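Local structure of drebrin (Homo sapiens, 5Y1Z) at residues E26-W31 with S48-L53; E14-Y19 with A108-G113. The protein probably binds actin filaments in developing brain cells through a domain of the cofilin (ADF-homology) type. All blocks are in the same frame, centred on the assembly; numbering follows the deposited sequence.

Interaction 1: E26-W31 with S48-L53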
loop_
_atom_site.group_PDB
_atom_site.type_symbol
_atom_site.label_atom_id
_atom_site.label_comp_id
_atom_site.label_asym_id
_atom_site.label_seq_id
_atom_site.Cartn_x
_atom_site.Cartn_y
_atom_site.Cartn_z
ATOM N N GLU A 26 30.208 -7.612 -12.027
ATOM C CA GLU A 26 31.585 -7.189 -11.789
ATOM C C GLU A 26 31.842 -6.798 -10.331
ATOM O O GLU A 26 32.971 -6.938 -9.849
ATOM C CB GLU A 26 31.942 -6.029 -12.720
ATOM N N SER A 27 30.826 -6.336 -9.609
ATOM C CA SER A 27 31.022 -5.904 -8.228
ATOM C C SER A 27 31.180 -7.099 -7.298
ATOM O O SER A 27 30.470 -8.097 -7.432
ATOM C CB SER A 27 29.843 -5.058 -7.769
ATOM O OG SER A 27 29.499 -4.102 -8.750
ATOM N N ALA A 28 32.116 -6.998 -6.349
ATOM C CA ALA A 28 32.363 -8.134 -5.462
ATOM C C ALA A 28 31.184 -8.373 -4.529
ATOM O O ALA A 28 30.815 -9.526 -4.276
ATOM C CB ALA A 28 33.640 -7.915 -4.650
ATOM N N ALA A 29 30.577 -7.302 -4.023
ATOM C CA ALA A 29 29.478 -7.438 -3.081
ATOM C C ALA A 29 28.372 -8.303 -3.664
ATOM O O ALA A 29 27.968 -8.137 -4.817
ATOM C CB ALA A 29 28.916 -6.069 -2.712
ATOM N N ASP A 30 27.868 -9.222 -2.845
ATOM C CA ASP A 30 26.749 -10.058 -3.241
ATOM C C ASP A 30 25.652 -10.052 -2.191
ATOM O O ASP A 30 24.718 -10.861 -2.289
ATOM C CB ASP A 30 27.195 -11.502 -3.529
ATOM C CG ASP A 30 27.859 -12.189 -2.331
ATOM O OD1 ASP A 30 28.024 -11.570 -1.262
ATOM O OD2 ASP A 30 28.230 -13.374 -2.476
ATOM N N TRP A 31 25.719 -9.156 -1.206
ATOM C CA TRP A 31 24.557 -9.025 -0.344
ATOM C C TRP A 31 24.425 -7.592 0.139
ATOM O O TRP A 31 25.413 -6.859 0.260
ATOM C CB TRP A 31 24.602 -9.985 0.855
ATOM C CG TRP A 31 25.709 -9.728 1.841
ATOM C CD1 TRP A 31 26.922 -10.343 1.879
ATOM C CD2 TRP A 31 25.692 -8.809 2.941
ATOM N NE1 TRP A 31 27.677 -9.856 2.926
ATOM C CE2 TRP A 31 26.946 -8.915 3.596
ATOM C CE3 TRP A 31 24.748 -7.897 3.428
ATOM C CZ2 TRP A 31 27.276 -8.156 4.719
ATOM C CZ3 TRP A 31 25.077 -7.134 4.549
ATOM C CH2 TRP A 31 26.336 -7.273 5.183
ATOM N N SER A 48 26.231 -3.925 3.869
ATOM C CA SER A 48 26.356 -4.587 2.584
ATOM C C SER A 48 27.762 -5.165 2.516
ATOM O O SER A 48 28.662 -4.719 3.235
ATOM C CB SER A 48 26.111 -3.605 1.435
ATOM O OG SER A 48 27.068 -2.552 1.478
ATOM N N GLY A 49 27.936 -6.186 1.689
ATOM C CA GLY A 49 29.253 -6.773 1.607
ATOM C C GLY A 49 29.295 -7.993 0.714
ATOM O O GLY A 49 28.370 -8.282 -0.061
ATOM N N GLU A 50 30.412 -8.697 0.845
ATOM C CA GLU A 50 30.698 -9.905 0.099
ATOM C C GLU A 50 30.686 -11.053 1.094
ATOM O O GLU A 50 30.482 -10.859 2.292
ATOM C CB GLU A 50 32.032 -9.808 -0.670
ATOM C CG GLU A 50 33.226 -9.316 0.110
ATOM C CD GLU A 50 34.454 -8.998 -0.779
ATOM O OE1 GLU A 50 34.517 -7.893 -1.391
ATOM O OE2 GLU A 50 35.377 -9.848 -0.850
ATOM N N GLY A 51 30.838 -12.262 0.579
ATOM C CA GLY A 51 30.739 -13.450 1.392
ATOM C C GLY A 51 29.392 -14.129 1.399
ATOM O O GLY A 51 29.212 -15.071 2.175
ATOM N N GLY A 52 28.425 -13.654 0.617
ATOM C CA GLY A 52 27.147 -14.343 0.533
ATOM C C GLY A 52 26.406 -14.562 1.851
ATOM O O GLY A 52 26.650 -13.916 2.881
ATOM N N LEU A 53 25.531 -15.574 1.802
ATOM C CA LEU A 53 24.623 -15.866 2.907
ATOM C C LEU A 53 25.377 -16.090 4.209
ATOM O O LEU A 53 24.891 -15.733 5.292
ATOM C CB LEU A 53 23.801 -17.097 2.565
ATOM C CG LEU A 53 22.706 -16.901 1.533
ATOM C CD1 LEU A 53 22.150 -18.267 1.177
ATOM C CD2 LEU A 53 21.620 -15.999 2.115
#
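The indole of W31 lies flat against the backbone of S48 and G49, and its NE1 reaches on to E50. G49 N sits over the centre of the ring, 3.4 Å above its plane, while S48 C is displaced toward the rim of the same face. G49 CA makes a CH-pi contact with the five-membered ring, 4.0 Å from its centroid. CG of W31 stands between the backbone N and the carbonyl carbon (chi1 65°), and the ring beyond it lies over S48 and G49. NE1 donates in its ring plane to E50 O at 3.0 Å, although it lies well above the plane of that carbonyl. D30 reaches the same turn beside the indole: OD1 takes G52 N at 2.8 Å on its syn side, tying the carboxylate to the turn where E50 leads into helix 52-56. At the periphery A28 CB meets E50 OE1 at 3.4 Å. H59 approaches the indole ring obliquely, and E55 and L56 of helix 52-56 also touch W31. Two amides, D30 N and W31 N, share G49 O, each at 3.0 Å, and G49 N returns a bond to W31 O. Two residues thus face one across the antiparallel pair, the classic beta bulge, here where strand 31-36 begins beside edge strand 43-49 of the ADF-homology sheet.

Interaction 2: E14-Y19 with A108-G113; sequences ELLAAY and AEFFQG
The Y19 ring carries F111 CA over one face and has Q112 O at its edge, in plane. The F111 ring holds F110 CD2 over the centre of one face, 3.5 Å above its plane, and meets L15 O near its plane at CE1. F111 CE1 in turn lies in plane at the edge of the F110 ring. The side chains of Y19 and F111 run antiparallel alongside one another, their planes at 47° and their centroids 5.6 Å apart; Y19 CB touches F111 CD1 at 3.6 Å. CG of Y19 is anti to the backbone N (chi1 158°); the ring beyond it passes F111, and OH donates to Q112 O at 2.5 Å. L16 crosses F110 obliquely: CD2 reaches F110 CE2 at 3.5 Å, and CG lies close to CZ. L15 CB is a looser neighbour of both phenyl rings. Q112 folds back at chi2 (-82°), and NE2 donates to E109 O at 2.7 Å on a lone pair in the carbonyl plane. Beyond the two segments, F8 stacks on F110 and Y34 on F111, and the Y34 hydroxyl is hydrogen-bonded to L15 O. The chain of another protein packs on L16, F110 and Q112 and is hydrogen-bonded to E109 OE2. F111, the centre of an inverse gamma turn, is the first residue to leave the helix, and the carbonyl that Y19 grips belongs to the next residue. The chemistry is thus mainly aromatic and aliphatic packing between helix 12-23 and the end of helix 104-110, with one buried hydroxyl satisfied by a main-chain oxygen.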
loop_
_atom_site.group_PDB
_atom_site.type_symbol
_atom_site.label_atom_id
_atom_site.label_comp_id
_atom_site.label_asym_id
_atom_site.label_seq_id
_atom_site.Cartn_x
_atom_site.Cartn_y
_atom_site.Cartn_z
ATOM N N GLU A 14 20.606 5.499 -1.662
ATOM C CA GLU A 14 21.469 4.518 -1.015
ATOM C C GLU A 14 20.915 3.109 -1.192
ATOM O O GLU A 14 21.671 2.169 -1.496
ATOM C CB GLU A 14 21.655 4.853 0.470
ATOM N N LEU A 15 19.594 2.949 -1.040
ATOM C CA LEU A 15 18.993 1.627 -1.173
ATOM C C LEU A 15 19.235 1.049 -2.561
ATOM O O LEU A 15 19.660 -0.111 -2.713
ATOM C CB LEU A 15 17.492 1.699 -0.884
ATOM C CG LEU A 15 16.953 2.483 0.322
ATOM C CD1 LEU A 15 15.434 2.628 0.226
ATOM C CD2 LEU A 15 17.368 1.833 1.630
ATOM N N LEU A 16 18.973 1.846 -3.596
ATOM C CA LEU A 16 19.155 1.310 -4.932
ATOM C C LEU A 16 20.624 1.170 -5.303
ATOM O O LEU A 16 20.952 0.318 -6.122
ATOM C CB LEU A 16 18.420 2.176 -5.932
ATOM C CG LEU A 16 16.922 1.928 -5.741
ATOM C CD1 LEU A 16 16.080 2.888 -6.597
ATOM C CD2 LEU A 16 16.537 0.472 -5.987
ATOM N N ALA A 17 21.518 1.949 -4.688
ATOM C CA ALA A 17 22.942 1.801 -4.965
ATOM C C ALA A 17 23.470 0.480 -4.419
ATOM O O ALA A 17 24.280 -0.197 -5.074
ATOM C CB ALA A 17 23.705 2.986 -4.384
ATOM N N ALA A 18 23.038 0.100 -3.214
ATOM C CA ALA A 18 23.424 -1.203 -2.685
ATOM C C ALA A 18 22.867 -2.322 -3.546
ATOM O O ALA A 18 23.580 -3.277 -3.890
ATOM C CB ALA A 18 22.932 -1.347 -1.256
ATOM N N TYR A 19 21.587 -2.212 -3.916
ATOM C CA TYR A 19 20.962 -3.259 -4.712
ATOM C C TYR A 19 21.626 -3.391 -6.079
ATOM O O TYR A 19 21.858 -4.508 -6.572
ATOM C CB TYR A 19 19.477 -2.939 -4.837
ATOM C CG TYR A 19 18.748 -3.572 -5.988
ATOM C CD1 TYR A 19 18.289 -4.879 -5.911
ATOM C CD2 TYR A 19 18.479 -2.842 -7.131
ATOM C CE1 TYR A 19 17.600 -5.447 -6.961
ATOM C CE2 TYR A 19 17.781 -3.388 -8.176
ATOM C CZ TYR A 19 17.340 -4.691 -8.094
ATOM O OH TYR A 19 16.644 -5.229 -9.156
ATOM N N ALA A 108 9.905 -6.662 -1.929
ATOM C CA ALA A 108 10.310 -7.490 -3.063
ATOM C C ALA A 108 10.026 -6.792 -4.375
ATOM O O ALA A 108 10.765 -6.957 -5.354
ATOM C CB ALA A 108 9.602 -8.842 -3.029
ATOM N N GLU A 109 8.962 -6.005 -4.415
ATOM C CA GLU A 109 8.660 -5.294 -5.640
ATOM C C GLU A 109 9.650 -4.169 -5.857
ATOM O O GLU A 109 9.972 -3.836 -7.005
ATOM C CB GLU A 109 7.235 -4.744 -5.572
ATOM C CG GLU A 109 6.717 -4.229 -6.866
ATOM C CD GLU A 109 6.631 -5.313 -7.907
ATOM O OE1 GLU A 109 6.579 -6.498 -7.517
ATOM O OE2 GLU A 109 6.600 -4.984 -9.114
ATOM N N PHE A 110 10.171 -3.605 -4.764
ATOM C CA PHE A 110 11.120 -2.513 -4.894
ATOM C C PHE A 110 12.451 -3.012 -5.437
ATOM O O PHE A 110 13.010 -2.421 -6.372
ATOM C CB PHE A 110 11.281 -1.799 -3.551
ATOM C CG PHE A 110 12.187 -0.601 -3.610
ATOM C CD1 PHE A 110 11.689 0.643 -4.013
ATOM C CD2 PHE A 110 13.515 -0.693 -3.220
ATOM C CE1 PHE A 110 12.502 1.758 -4.080
ATOM C CE2 PHE A 110 14.334 0.431 -3.276
ATOM C CZ PHE A 110 13.812 1.657 -3.706
ATOM N N PHE A 111 12.948 -4.129 -4.900
ATOM C CA PHE A 111 14.223 -4.693 -5.341
ATOM C C PHE A 111 14.006 -5.750 -6.417
ATOM O O PHE A 111 14.200 -6.948 -6.194
ATOM C CB PHE A 111 14.990 -5.259 -4.155
ATOM C CG PHE A 111 15.292 -4.247 -3.092
ATOM C CD1 PHE A 111 16.238 -3.250 -3.323
ATOM C CD2 PHE A 111 14.702 -4.328 -1.845
ATOM C CE1 PHE A 111 16.553 -2.322 -2.349
ATOM C CE2 PHE A 111 15.007 -3.396 -0.860
ATOM C CZ PHE A 111 15.942 -2.391 -1.118
ATOM N N GLN A 112 13.654 -5.276 -7.622
ATOM C CA GLN A 112 13.153 -6.137 -8.692
ATOM C C GLN A 112 14.023 -7.370 -8.883
ATOM O O GLN A 112 15.254 -7.313 -8.768
ATOM C CB GLN A 112 13.098 -5.374 -10.010
ATOM C CG GLN A 112 12.037 -4.327 -10.061
ATOM C CD GLN A 112 10.676 -4.896 -10.393
ATOM O OE1 GLN A 112 10.401 -5.241 -11.537
ATOM N NE2 GLN A 112 9.812 -4.989 -9.388
ATOM N N GLY A 113 13.374 -8.500 -9.131
ATOM C CA GLY A 113 14.093 -9.711 -9.444
ATOM C C GLY A 113 14.289 -10.671 -8.294
ATOM O O GLY A 113 15.168 -11.535 -8.382
#

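In the fold
Interactions 1 and 2 do not touch: their centres are 14 Å apart and their nearest atoms about 5 Å. Interaction 2 is the deeper, its centre 9 Å from the chain centre against 13 Å for interaction 1. Helix 12-23 runs from interaction 2 toward the loop of interaction 1, where S27 OG is hydrogen-bonded to E21 OE2. Strand 31-36 also relates them: W31 opens it and meets helix 52-56, whereas A32 and Y34, of opposite parity, meet residues of helix 12-23. Both belong to the one cofilin-type domain. Of the two, interaction 2 borders the chain of another protein; interaction 1 is not touched by any other protein chain of the assembly.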